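Local coordinates for DUF1780 domain-containing protein (Pseudomonas aeruginosa, PDB 1Y0K) that is of unknown function but, as a member of a family assigned to the PD-(D/E)XK clan, may be an endonuclease-like protein, at residues 31-36 with 173-178; 15-20 with 142-147; 24-29 with 57-62; 39-44 with 180-185. All coordinates share one frame; numbering follows the deposited sequence.

Interaction 1 (31-36 with 173-178); sequences RWVCQR and SMVGPT
Val175, the strand residue that meets Val33 and the backbone of Arg36, is gripped through its own backbone by strand 140-146. Its N faces the O of Ala143, and its O faces the N of Val145. Both are probable sheet hydrogen bonds. They fix the strand, and its side chain points at helix 26-40.

No polar bond joins segments 31-36 and 173-178. The contact is made by methyl groups. Val33 CG1 touches Val175 CG1 at 3.8 Å, branch against branch, with the two side chains meeting at a slant. CG1 of Val33 stands anti to its own backbone N (chi1 171°), whereas CG1 of Val175 sits between N and the carbonyl carbon (chi1 64°). The other branch of Val175, CG2, comes 4.4 Å from the backbone C of Arg36.

Arg36 starts toward the strand, but its end turns back along the helix. Arg36 CG sits over the centre of the Trp32 ring, 3.7 Å above its plane. Its NH1 forms a salt bridge with Glu39. Trp32 NE1 and Arg36 NH2 are 3.2 Å apart, but both are donors and make no hydrogen bond. Trp32 also meets Phe144 edge-to-face.

Around the valine pair, Val33 rests on Leu142 and Phe144 and on Val69 and Phe71, while Val175 touches Ala180. The helix therefore packs against several strands at once. An apolar helix face lying over a mixed sheet is consistent with the alpha/beta core of the PD-(D/E)XK clan.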
loop_
_atom_site.group_PDB
_atom_site.type_symbol
_atom_site.label_atom_id
_atom_site.label_comp_id
_atom_site.label_asym_id
_atom_site.label_seq_id
_atom_site.Cartn_x
_atom_site.Cartn_y
_atom_site.Cartn_z
ATOM N N ARG A 31 3.890 9.539 5.599
ATOM C CA ARG A 31 2.951 9.563 6.726
ATOM C C ARG A 31 1.504 9.609 6.218
ATOM O O ARG A 31 0.621 8.930 6.753
ATOM C CB ARG A 31 3.231 10.757 7.638
ATOM C CG ARG A 31 2.573 10.627 9.003
ATOM C CD ARG A 31 2.260 11.971 9.617
ATOM N NE ARG A 31 1.296 12.674 8.783
ATOM C CZ ARG A 31 1.585 13.715 8.018
ATOM N NH1 ARG A 31 0.642 14.251 7.260
ATOM N NH2 ARG A 31 2.811 14.222 8.012
ATOM N N TRP A 32 1.272 10.389 5.168
ATOM C CA TRP A 32 -0.056 10.507 4.579
ATOM C C TRP A 32 -0.533 9.124 4.123
ATOM O O TRP A 32 -1.667 8.757 4.388
ATOM C CB TRP A 32 -0.022 11.516 3.416
ATOM C CG TRP A 32 -1.296 11.655 2.594
ATOM C CD1 TRP A 32 -2.282 12.579 2.765
ATOM C CD2 TRP A 32 -1.664 10.879 1.446
ATOM N NE1 TRP A 32 -3.267 12.411 1.809
ATOM C CE2 TRP A 32 -2.908 11.376 0.984
ATOM C CE3 TRP A 32 -1.066 9.802 0.763
ATOM C CZ2 TRP A 32 -3.567 10.833 -0.127
ATOM C CZ3 TRP A 32 -1.719 9.259 -0.353
ATOM C CH2 TRP A 32 -2.959 9.780 -0.788
ATOM N N VAL A 33 0.337 8.353 3.468
ATOM C CA VAL A 33 -0.027 6.991 3.038
ATOM C C VAL A 33 -0.435 6.132 4.244
ATOM O O VAL A 33 -1.459 5.435 4.214
ATOM C CB VAL A 33 1.117 6.305 2.263
ATOM C CG1 VAL A 33 0.804 4.832 2.031
ATOM C CG2 VAL A 33 1.338 7.007 0.916
ATOM N N CYS A 34 0.372 6.182 5.297
ATOM C CA CYS A 34 0.067 5.446 6.523
ATOM C C CYS A 34 -1.292 5.868 7.088
ATOM O O CYS A 34 -2.085 5.022 7.474
ATOM C CB CYS A 34 1.176 5.643 7.560
ATOM S SG CYS A 34 2.756 4.911 7.040
ATOM N N GLN A 35 -1.560 7.171 7.139
ATOM C CA GLN A 35 -2.862 7.624 7.649
ATOM C C GLN A 35 -4.021 7.093 6.817
ATOM O O GLN A 35 -5.012 6.628 7.373
ATOM C CB GLN A 35 -2.926 9.145 7.715
ATOM C CG GLN A 35 -2.159 9.734 8.880
ATOM C CD GLN A 35 -2.415 11.223 9.010
ATOM O OE1 GLN A 35 -3.564 11.666 9.091
ATOM N NE2 GLN A 35 -1.360 11.996 9.019
ATOM N N ARG A 36 -3.899 7.157 5.490
ATOM C CA ARG A 36 -4.962 6.658 4.592
ATOM C C ARG A 36 -5.213 5.167 4.823
ATOM O O ARG A 36 -6.359 4.704 4.837
ATOM C CB ARG A 36 -4.608 6.911 3.117
ATOM C CG ARG A 36 -4.452 8.408 2.696
ATOM C CD ARG A 36 -5.705 9.302 2.966
ATOM N NE ARG A 36 -5.943 9.685 4.367
ATOM C CZ ARG A 36 -5.201 10.534 5.085
ATOM N NH1 ARG A 36 -5.538 10.813 6.342
ATOM N NH2 ARG A 36 -4.112 11.097 4.578
ATOM N N SER A 173 1.239 -4.804 2.799
ATOM C CA SER A 173 -0.100 -4.267 2.618
ATOM C C SER A 173 -0.104 -3.316 1.434
ATOM O O SER A 173 0.942 -2.771 1.065
ATOM C CB SER A 173 -0.561 -3.532 3.875
ATOM O OG SER A 173 -0.498 -4.364 5.020
HETATM N N MSE A 174 -1.287 -3.130 0.844
HETATM C CA MSE A 174 -1.498 -2.157 -0.228
HETATM C C MSE A 174 -2.632 -1.207 0.128
HETATM O O MSE A 174 -3.614 -1.585 0.774
HETATM C CB MSE A 174 -1.891 -2.844 -1.539
HETATM C CG MSE A 174 -0.898 -3.816 -2.145
HETATM SE SE MSE A 174 -1.668 -4.591 -3.635
HETATM C CE MSE A 174 -3.052 -5.420 -2.950
ATOM N N VAL A 175 -2.500 0.028 -0.320
ATOM C CA VAL A 175 -3.593 0.992 -0.219
ATOM C C VAL A 175 -3.574 1.865 -1.467
ATOM O O VAL A 175 -2.521 2.159 -2.013
ATOM C CB VAL A 175 -3.507 1.846 1.080
ATOM C CG1 VAL A 175 -2.244 2.722 1.105
ATOM C CG2 VAL A 175 -4.775 2.721 1.252
ATOM N N GLY A 176 -4.755 2.254 -1.931
ATOM C CA GLY A 176 -4.863 3.206 -3.028
ATOM C C GLY A 176 -6.192 3.917 -2.911
ATOM O O GLY A 176 -6.938 3.683 -1.970
ATOM N N PRO A 177 -6.503 4.795 -3.873
ATOM C CA PRO A 177 -7.774 5.504 -3.777
ATOM C C PRO A 177 -8.988 4.566 -3.773
ATOM O O PRO A 177 -10.025 4.905 -3.189
ATOM C CB PRO A 177 -7.759 6.425 -5.010
ATOM C CG PRO A 177 -6.273 6.570 -5.356
ATOM C CD PRO A 177 -5.703 5.213 -5.037
ATOM N N THR A 178 -8.865 3.383 -4.372
ATOM C CA THR A 178 -10.031 2.493 -4.493
ATOM C C THR A 178 -10.136 1.383 -3.449
ATOM O O THR A 178 -11.202 0.792 -3.297
ATOM C CB THR A 178 -10.117 1.830 -5.879
ATOM O OG1 THR A 178 -8.950 1.025 -6.094
ATOM C CG2 THR A 178 -10.206 2.898 -6.978
#

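Interaction 2 (15-20 with 142-147)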
loop_
_atom_site.group_PDB
_atom_site.type_symbol
_atom_site.label_atom_id
_atom_site.label_comp_id
_atom_site.label_asym_id
_atom_site.label_seq_id
_atom_site.Cartn_x
_atom_site.Cartn_y
_atom_site.Cartn_z
ATOM N N GLU A 15 -5.859 10.875 -10.847
ATOM C CA GLU A 15 -5.139 12.103 -11.180
ATOM C C GLU A 15 -4.953 13.005 -9.962
ATOM O O GLU A 15 -3.860 13.537 -9.749
ATOM C CB GLU A 15 -5.861 12.869 -12.296
ATOM C CG GLU A 15 -5.742 12.246 -13.666
ATOM C CD GLU A 15 -6.563 12.977 -14.729
ATOM O OE1 GLU A 15 -7.627 13.561 -14.398
ATOM O OE2 GLU A 15 -6.148 12.957 -15.907
ATOM N N GLN A 16 -6.010 13.158 -9.164
ATOM C CA GLN A 16 -5.984 13.980 -7.949
ATOM C C GLN A 16 -4.953 13.494 -6.946
ATOM O O GLN A 16 -4.237 14.301 -6.354
ATOM C CB GLN A 16 -7.348 13.998 -7.267
ATOM C CG GLN A 16 -8.318 15.008 -7.828
ATOM C CD GLN A 16 -9.743 14.766 -7.364
ATOM O OE1 GLN A 16 -10.688 14.921 -8.138
ATOM N NE2 GLN A 16 -9.908 14.376 -6.098
ATOM N N ALA A 17 -4.903 12.176 -6.749
ATOM C CA ALA A 17 -3.925 11.570 -5.854
ATOM C C ALA A 17 -2.504 11.846 -6.350
ATOM O O ALA A 17 -1.643 12.207 -5.560
ATOM C CB ALA A 17 -4.169 10.074 -5.714
ATOM N N ASN A 18 -2.272 11.688 -7.655
ATOM C CA ASN A 18 -0.960 11.987 -8.242
ATOM C C ASN A 18 -0.563 13.445 -8.085
ATOM O O ASN A 18 0.583 13.744 -7.756
ATOM C CB ASN A 18 -0.896 11.581 -9.713
ATOM C CG ASN A 18 -0.693 10.092 -9.896
ATOM O OD1 ASN A 18 -0.384 9.373 -8.943
ATOM N ND2 ASN A 18 -0.869 9.619 -11.123
ATOM N N ASP A 19 -1.516 14.345 -8.313
ATOM C CA ASP A 19 -1.252 15.778 -8.164
ATOM C C ASP A 19 -0.800 16.099 -6.743
ATOM O O ASP A 19 0.162 16.840 -6.551
ATOM C CB ASP A 19 -2.471 16.603 -8.580
ATOM C CG ASP A 19 -2.714 16.561 -10.081
ATOM O OD1 ASP A 19 -1.781 16.191 -10.830
ATOM O OD2 ASP A 19 -3.836 16.900 -10.523
ATOM N N PHE A 20 -1.462 15.503 -5.756
ATOM C CA PHE A 20 -1.039 15.658 -4.361
ATOM C C PHE A 20 0.363 15.099 -4.083
ATOM O O PHE A 20 1.199 15.774 -3.463
ATOM C CB PHE A 20 -2.045 15.034 -3.385
ATOM C CG PHE A 20 -1.494 14.874 -1.992
ATOM C CD1 PHE A 20 -1.403 15.972 -1.136
ATOM C CD2 PHE A 20 -1.008 13.643 -1.558
ATOM C CE1 PHE A 20 -0.865 15.837 0.142
ATOM C CE2 PHE A 20 -0.465 13.502 -0.282
ATOM C CZ PHE A 20 -0.402 14.598 0.570
ATOM N N LEU A 142 4.348 -1.270 2.914
ATOM C CA LEU A 142 3.072 -0.618 2.603
ATOM C C LEU A 142 3.177 0.090 1.260
ATOM O O LEU A 142 3.894 1.087 1.132
ATOM C CB LEU A 142 2.682 0.376 3.702
ATOM C CG LEU A 142 1.367 1.139 3.513
ATOM C CD1 LEU A 142 0.177 0.167 3.386
ATOM C CD2 LEU A 142 1.148 2.128 4.671
ATOM N N ALA A 143 2.482 -0.451 0.259
ATOM C CA ALA A 143 2.511 0.115 -1.093
ATOM C C ALA A 143 1.328 1.034 -1.283
ATOM O O ALA A 143 0.192 0.625 -1.013
ATOM C CB ALA A 143 2.437 -1.010 -2.140
ATOM N N PHE A 144 1.572 2.263 -1.750
ATOM C CA PHE A 144 0.473 3.104 -2.239
ATOM C C PHE A 144 0.377 2.887 -3.747
ATOM O O PHE A 144 1.306 3.211 -4.494
ATOM C CB PHE A 144 0.672 4.586 -1.907
ATOM C CG PHE A 144 -0.471 5.448 -2.367
ATOM C CD1 PHE A 144 -1.601 5.587 -1.564
ATOM C CD2 PHE A 144 -0.431 6.090 -3.602
ATOM C CE1 PHE A 144 -2.684 6.366 -1.981
ATOM C CE2 PHE A 144 -1.517 6.878 -4.026
ATOM C CZ PHE A 144 -2.640 7.005 -3.212
ATOM N N VAL A 145 -0.727 2.279 -4.162
ATOM C CA VAL A 145 -0.926 1.847 -5.532
ATOM C C VAL A 145 -1.966 2.745 -6.222
ATOM O O VAL A 145 -3.126 2.829 -5.797
ATOM C CB VAL A 145 -1.355 0.353 -5.599
ATOM C CG1 VAL A 145 -1.405 -0.122 -7.062
ATOM C CG2 VAL A 145 -0.394 -0.521 -4.809
ATOM N N ASN A 146 -1.542 3.398 -7.300
ATOM C CA ASN A 146 -2.393 4.348 -8.004
ATOM C C ASN A 146 -2.032 4.395 -9.485
ATOM O O ASN A 146 -1.028 4.977 -9.868
ATOM C CB ASN A 146 -2.294 5.741 -7.374
ATOM C CG ASN A 146 -3.278 6.719 -7.982
ATOM O OD1 ASN A 146 -4.461 6.403 -8.147
ATOM N ND2 ASN A 146 -2.794 7.903 -8.336
ATOM N N LEU A 147 -2.872 3.770 -10.301
ATOM C CA LEU A 147 -2.605 3.621 -11.728
ATOM C C LEU A 147 -3.657 4.393 -12.493
ATOM O O LEU A 147 -4.844 4.165 -12.293
ATOM C CB LEU A 147 -2.656 2.140 -12.130
ATOM C CG LEU A 147 -1.812 1.147 -11.310
ATOM C CD1 LEU A 147 -2.108 -0.292 -11.715
ATOM C CD2 LEU A 147 -0.316 1.439 -11.428
HETATM O O HOH W 1 -0.245 6.810 -11.668
#
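Ala17 points its CB at the strand and meets two side chains of 142-147. Ala17 CB lies 3.7 Å from Asn146 ND2. Ala17 CB also reaches Phe144 CZ at 4.2 Å, at the edge of the ring and near its plane.

Asn18 comes next and supplies the polar part. Its OD1 accepts a weak hydrogen bond from Asn146 ND2, 2.9 Å long and bent to 138° at the hydrogen. The two amide planes are 71° apart, so the groups do not stack. Asn146 reaches over because its CG is anti to the backbone N (chi1 -174°). The same ND2 also bonds to Ala14 O, one helical turn before Asn18, so two acceptors hold this amide.

A water closes a second path between the two asparagines. It accepts from Asn18 ND2 at 2.9 Å and donates to Asn146 O at 2.7 Å.

Helix 3-23 thus lies over the end of strand 140-146, and the axes of segments 15-20 and 142-146 come within 9.8 Å. Asn18 and Asn146 both touch Leu73 of strand 65-73, and Ala17 touches Leu209 near the C-terminus. Further along the helix, Phe20 packs on Trp32 of helix 26-40.

Interaction 3 (24-29 with 57-62)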
loop_
_atom_site.group_PDB
_atom_site.type_symbol
_atom_site.label_atom_id
_atom_site.label_comp_id
_atom_site.label_asym_id
_atom_site.label_seq_id
_atom_site.Cartn_x
_atom_site.Cartn_y
_atom_site.Cartn_z
ATOM N N ALA A 24 3.889 16.932 -2.596
ATOM C CA ALA A 24 4.057 16.729 -1.155
ATOM C C ALA A 24 5.528 16.545 -0.790
ATOM O O ALA A 24 6.330 16.128 -1.624
ATOM C CB ALA A 24 3.246 15.528 -0.695
ATOM N N ARG A 25 5.869 16.859 0.459
ATOM C CA ARG A 25 7.208 16.599 0.986
ATOM C C ARG A 25 7.358 15.115 1.316
ATOM O O ARG A 25 6.359 14.446 1.580
ATOM C CB ARG A 25 7.461 17.456 2.227
ATOM C CG ARG A 25 7.497 18.945 1.921
ATOM C CD ARG A 25 7.592 19.777 3.186
ATOM N NE ARG A 25 8.099 21.114 2.889
ATOM C CZ ARG A 25 7.349 22.149 2.527
ATOM N NH1 ARG A 25 6.028 22.026 2.410
ATOM N NH2 ARG A 25 7.925 23.316 2.281
ATOM N N LYS A 26 8.600 14.619 1.326
ATOM C CA LYS A 26 8.867 13.170 1.402
ATOM C C LYS A 26 8.281 12.440 2.625
ATOM O O LYS A 26 7.511 11.478 2.469
ATOM C CB LYS A 26 10.361 12.862 1.259
ATOM C CG LYS A 26 10.648 11.363 1.190
ATOM C CD LYS A 26 12.129 11.046 1.069
ATOM C CE LYS A 26 12.344 9.539 1.056
ATOM N NZ LYS A 26 12.155 8.935 2.404
ATOM N N TRP A 27 8.642 12.870 3.831
ATOM C CA TRP A 27 8.126 12.184 5.008
ATOM C C TRP A 27 6.625 12.411 5.172
ATOM O O TRP A 27 5.888 11.493 5.536
ATOM C CB TRP A 27 8.871 12.553 6.299
ATOM C CG TRP A 27 8.561 11.533 7.378
ATOM C CD1 TRP A 27 9.090 10.274 7.497
ATOM C CD2 TRP A 27 7.629 11.677 8.453
ATOM N NE1 TRP A 27 8.549 9.633 8.584
ATOM C CE2 TRP A 27 7.647 10.467 9.188
ATOM C CE3 TRP A 27 6.778 12.713 8.870
ATOM C CZ2 TRP A 27 6.855 10.266 10.321
ATOM C CZ3 TRP A 27 5.987 12.509 9.999
ATOM C CH2 TRP A 27 6.031 11.295 10.707
ATOM N N ASP A 28 6.174 13.623 4.880
ATOM C CA ASP A 28 4.747 13.930 4.930
ATOM C C ASP A 28 3.946 13.012 3.986
ATOM O O ASP A 28 2.888 12.516 4.354
ATOM C CB ASP A 28 4.508 15.395 4.583
ATOM C CG ASP A 28 3.038 15.773 4.620
ATOM O OD1 ASP A 28 2.477 15.870 5.736
ATOM O OD2 ASP A 28 2.458 15.985 3.533
ATOM N N ARG A 29 4.472 12.800 2.785
ATOM C CA ARG A 29 3.892 11.891 1.796
ATOM C C ARG A 29 3.760 10.475 2.361
ATOM O O ARG A 29 2.718 9.832 2.219
ATOM C CB ARG A 29 4.807 11.858 0.567
ATOM C CG ARG A 29 4.197 11.322 -0.705
ATOM C CD ARG A 29 4.966 11.848 -1.911
ATOM N NE ARG A 29 6.407 11.671 -1.757
ATOM C CZ ARG A 29 7.332 12.398 -2.377
ATOM N NH1 ARG A 29 6.984 13.380 -3.210
ATOM N NH2 ARG A 29 8.612 12.136 -2.159
ATOM N N PRO A 57 15.768 1.648 6.490
ATOM C CA PRO A 57 14.326 1.486 6.699
ATOM C C PRO A 57 14.010 1.254 8.180
ATOM O O PRO A 57 14.913 0.895 8.944
ATOM C CB PRO A 57 14.009 0.228 5.892
ATOM C CG PRO A 57 15.281 -0.585 5.963
ATOM C CD PRO A 57 16.404 0.403 6.017
ATOM N N PRO A 58 12.742 1.419 8.585
ATOM C CA PRO A 58 11.593 1.797 7.754
ATOM C C PRO A 58 11.449 3.315 7.592
ATOM O O PRO A 58 12.416 4.054 7.806
ATOM C CB PRO A 58 10.416 1.226 8.546
ATOM C CG PRO A 58 10.850 1.400 9.990
ATOM C CD PRO A 58 12.349 1.205 9.992
ATOM N N ASP A 59 10.249 3.768 7.223
ATOM C CA ASP A 59 9.975 5.196 7.013
ATOM C C ASP A 59 9.164 5.812 8.136
ATOM O O ASP A 59 9.457 6.929 8.583
ATOM C CB ASP A 59 9.233 5.423 5.693
ATOM C CG ASP A 59 10.038 4.976 4.489
ATOM O OD1 ASP A 59 11.207 5.410 4.342
ATOM O OD2 ASP A 59 9.500 4.192 3.681
ATOM N N VAL A 60 8.135 5.092 8.571
ATOM C CA VAL A 60 7.184 5.610 9.541
ATOM C C VAL A 60 6.916 4.570 10.615
ATOM O O VAL A 60 6.502 3.443 10.314
ATOM C CB VAL A 60 5.845 6.014 8.856
ATOM C CG1 VAL A 60 4.813 6.462 9.893
ATOM C CG2 VAL A 60 6.074 7.108 7.804
ATOM N N LEU A 61 7.151 4.954 11.871
ATOM C CA LEU A 61 6.806 4.111 13.011
ATOM C C LEU A 61 5.403 4.433 13.504
ATOM O O LEU A 61 5.036 5.598 13.633
ATOM C CB LEU A 61 7.811 4.289 14.163
ATOM C CG LEU A 61 9.311 4.165 13.833
ATOM C CD1 LEU A 61 10.174 4.536 15.043
ATOM C CD2 LEU A 61 9.657 2.764 13.363
ATOM N N PHE A 62 4.623 3.395 13.769
ATOM C CA PHE A 62 3.298 3.569 14.373
ATOM C C PHE A 62 2.963 2.359 15.217
ATOM O O PHE A 62 2.783 1.266 14.686
ATOM C CB PHE A 62 2.222 3.756 13.289
ATOM C CG PHE A 62 0.814 3.735 13.825
ATOM C CD1 PHE A 62 0.280 4.863 14.439
ATOM C CD2 PHE A 62 0.027 2.595 13.723
ATOM C CE1 PHE A 62 -1.024 4.846 14.961
ATOM C CE2 PHE A 62 -1.282 2.573 14.230
ATOM C CZ PHE A 62 -1.806 3.697 14.851
HETATM O O HOH W 2 12.266 6.181 2.023
#
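Trp27 and Asp59 make the tight part of this contact. Trp27 NE1 donates to the backbone O of Asp59 at 2.9 Å, with an angle of 152° at the hydrogen. The oxygen lies at the ring edge, nearly in the indole plane. From its own side the approach is less regular, because the donor sits 37° out of the carbonyl plane and not on a lone pair. The indole gets there because CG is anti to the backbone N (chi1 -164°).

Val60 packs beside this bond. Its CG2 is 3.6 Å from Trp27 NE1 and 4.0 Å from Trp27 CE2, approaching the ring obliquely. Asp59 and Val60 form a classic beta bulge opposite Phe67, where strand 60-62 begins.

The loose side belongs to Lys26, an exposed residue. Its NZ is 4.1 Å from Asp59 OD1, too far for a salt bridge. A water lies between them, 2.8 Å from Lys26 NZ and 2.7 Å from Asp59 OD1. Each group has a firmer partner elsewhere: Lys26 has a salt bridge with Glu30, and Asp59 OD2 accepts from Val69 N.

The chemistry implies that one direct indole-to-carbonyl bond ties the start of helix 26-40 to the bulge. The opposite charges probably add a weaker, water-mediated attraction at the rim.

Interaction 4 (39-44 with 180-185)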
loop_
_atom_site.group_PDB
_atom_site.type_symbol
_atom_site.label_atom_id
_atom_site.label_comp_id
_atom_site.label_asym_id
_atom_site.label_seq_id
_atom_site.Cartn_x
_atom_site.Cartn_y
_atom_site.Cartn_z
ATOM N N GLU A 39 -6.933 4.654 8.230
ATOM C CA GLU A 39 -8.330 5.050 8.024
ATOM C C GLU A 39 -9.132 3.977 7.290
ATOM O O GLU A 39 -10.268 3.698 7.660
ATOM C CB GLU A 39 -8.419 6.398 7.309
ATOM C CG GLU A 39 -7.950 7.525 8.198
ATOM C CD GLU A 39 -7.820 8.828 7.454
ATOM O OE1 GLU A 39 -8.093 8.851 6.236
ATOM O OE2 GLU A 39 -7.429 9.826 8.095
ATOM N N ALA A 40 -8.524 3.353 6.285
ATOM C CA ALA A 40 -9.152 2.239 5.569
ATOM C C ALA A 40 -9.494 1.080 6.496
ATOM O O ALA A 40 -10.530 0.436 6.334
ATOM C CB ALA A 40 -8.256 1.755 4.444
ATOM N N LEU A 41 -8.623 0.827 7.469
ATOM C CA LEU A 41 -8.796 -0.295 8.383
ATOM C C LEU A 41 -9.535 0.079 9.653
ATOM O O LEU A 41 -9.704 -0.771 10.531
ATOM C CB LEU A 41 -7.443 -0.908 8.755
ATOM C CG LEU A 41 -6.569 -1.401 7.600
ATOM C CD1 LEU A 41 -5.380 -2.170 8.164
ATOM C CD2 LEU A 41 -7.369 -2.273 6.671
ATOM N N ASN A 42 -9.956 1.342 9.742
ATOM C CA ASN A 42 -10.634 1.862 10.924
ATOM C C ASN A 42 -9.795 1.641 12.190
ATOM O O ASN A 42 -10.291 1.173 13.220
ATOM C CB ASN A 42 -12.037 1.241 11.040
ATOM C CG ASN A 42 -12.952 2.017 11.960
ATOM O OD1 ASN A 42 -12.765 3.210 12.185
ATOM N ND2 ASN A 42 -13.962 1.338 12.491
ATOM N N VAL A 43 -8.508 1.968 12.092
ATOM C CA VAL A 43 -7.584 1.851 13.207
ATOM C C VAL A 43 -7.373 3.264 13.746
ATOM O O VAL A 43 -6.874 4.136 13.026
ATOM C CB VAL A 43 -6.228 1.223 12.759
ATOM C CG1 VAL A 43 -5.192 1.306 13.874
ATOM C CG2 VAL A 43 -6.428 -0.220 12.298
ATOM N N PRO A 44 -7.781 3.507 15.004
ATOM C CA PRO A 44 -7.637 4.846 15.600
ATOM C C PRO A 44 -6.185 5.301 15.744
ATOM O O PRO A 44 -5.291 4.493 16.005
ATOM C CB PRO A 44 -8.276 4.700 16.984
ATOM C CG PRO A 44 -8.337 3.229 17.244
ATOM C CD PRO A 44 -8.406 2.540 15.925
ATOM N N ALA A 180 -7.952 -1.010 0.080
ATOM C CA ALA A 180 -6.805 -1.374 0.917
ATOM C C ALA A 180 -6.872 -2.869 1.198
ATOM O O ALA A 180 -7.958 -3.464 1.250
ATOM C CB ALA A 180 -6.813 -0.586 2.201
ATOM N N ARG A 181 -5.707 -3.490 1.342
ATOM C CA ARG A 181 -5.654 -4.900 1.680
ATOM C C ARG A 181 -4.338 -5.217 2.373
ATOM O O ARG A 181 -3.274 -4.781 1.928
ATOM C CB ARG A 181 -5.793 -5.766 0.422
ATOM C CG ARG A 181 -5.714 -7.268 0.699
ATOM C CD ARG A 181 -5.839 -8.074 -0.598
ATOM N NE ARG A 181 -5.666 -9.504 -0.350
ATOM C CZ ARG A 181 -6.659 -10.350 -0.069
ATOM N NH1 ARG A 181 -7.922 -9.934 -0.036
ATOM N NH2 ARG A 181 -6.391 -11.628 0.160
ATOM N N VAL A 182 -4.426 -5.970 3.462
ATOM C CA VAL A 182 -3.237 -6.577 4.063
ATOM C C VAL A 182 -3.008 -7.899 3.315
ATOM O O VAL A 182 -3.856 -8.807 3.370
ATOM C CB VAL A 182 -3.446 -6.831 5.584
ATOM C CG1 VAL A 182 -2.222 -7.532 6.189
ATOM C CG2 VAL A 182 -3.736 -5.512 6.313
ATOM N N LEU A 183 -1.892 -7.996 2.585
ATOM C CA LEU A 183 -1.598 -9.201 1.789
ATOM C C LEU A 183 -1.128 -10.359 2.649
ATOM O O LEU A 183 -1.553 -11.497 2.442
ATOM C CB LEU A 183 -0.578 -8.932 0.678
ATOM C CG LEU A 183 -0.964 -7.898 -0.384
ATOM C CD1 LEU A 183 0.031 -7.923 -1.533
ATOM C CD2 LEU A 183 -2.379 -8.159 -0.912
ATOM N N PHE A 184 -0.235 -10.069 3.593
ATOM C CA PHE A 184 0.185 -11.051 4.587
ATOM C C PHE A 184 0.751 -10.349 5.804
ATOM O O PHE A 184 1.181 -9.201 5.725
ATOM C CB PHE A 184 1.188 -12.078 4.011
ATOM C CG PHE A 184 2.581 -11.532 3.740
ATOM C CD1 PHE A 184 3.531 -11.444 4.762
ATOM C CD2 PHE A 184 2.960 -11.176 2.446
ATOM C CE1 PHE A 184 4.821 -10.971 4.505
ATOM C CE2 PHE A 184 4.248 -10.715 2.172
ATOM C CZ PHE A 184 5.183 -10.609 3.201
ATOM N N ALA A 185 0.740 -11.041 6.941
ATOM C CA ALA A 185 1.339 -10.497 8.151
ATOM C C ALA A 185 1.717 -11.651 9.057
ATOM O O ALA A 185 0.866 -12.489 9.384
ATOM C CB ALA A 185 0.386 -9.558 8.848
#
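Leu41 and Val182 form one of two apolar touches here, and Ala40 with Ala180 forms the other. Leu41 leaves the backbone at the end of helix 26-40. Its CB starts off to one side and meets nothing of the strand. CG stands anti to the carbonyl carbon (chi1 -57°) and brings the branch point closer, still without contact. At the tip the branches differ. CD1 reaches Val182 CG2 at 4.2 Å, a light touch, while CD2 comes within 4.5 Å of nothing in segment 180-185. The two side chains cross at about a right angle. Val182 CG2 is anti to its own carbonyl carbon, which places CG2, not CG1, against Leu41 CD1.

The alanine pair is tighter. Ala40 CB and Ala180 CB are 3.5 Å apart and point at each other. With only methyl groups between them, the backbones come close, and their CA atoms are 6.3 Å apart. Ala180 and Val182 are alternate residues of one strand and turn to the same face of the sheet.

The helix ends here in a Schellman motif. Asn42 has positive phi (55°), and its N bonds back to Glu39 O at 3.2 Å.

The contact joins the C-terminal end of helix 26-40 to strand 179-185. That strand runs between 171-175 and 201-202, bonding through Arg181 to Met174 and through Ala180 to Ile201. Phe203 also touches Ala40. Val182 also rests on Leu193 of helix 191-194 and on Leu197.

All four contacts bring a helix against one mixed sheet. Interactions 3, 1 and 4 use the start, middle and end of helix 26-40; interaction 2 uses the preceding helix 3-23. Strands 140-146, 171-175 and 179-185 of interactions 2, 1 and 4 are successive neighbours. The centre of interaction 1 lies about 9 Å from those of interactions 2 and 4, which are about 17 Å apart. Interaction 3 lies toward the other sheet edge. First segments run in the order 2, 3, 1, 4. Those of interaction 1 alternate with the other three pairs, and both segments of interaction 3 fall between those of interaction 2. The two N-terminal helices thus pack on strands from early and late in the chain.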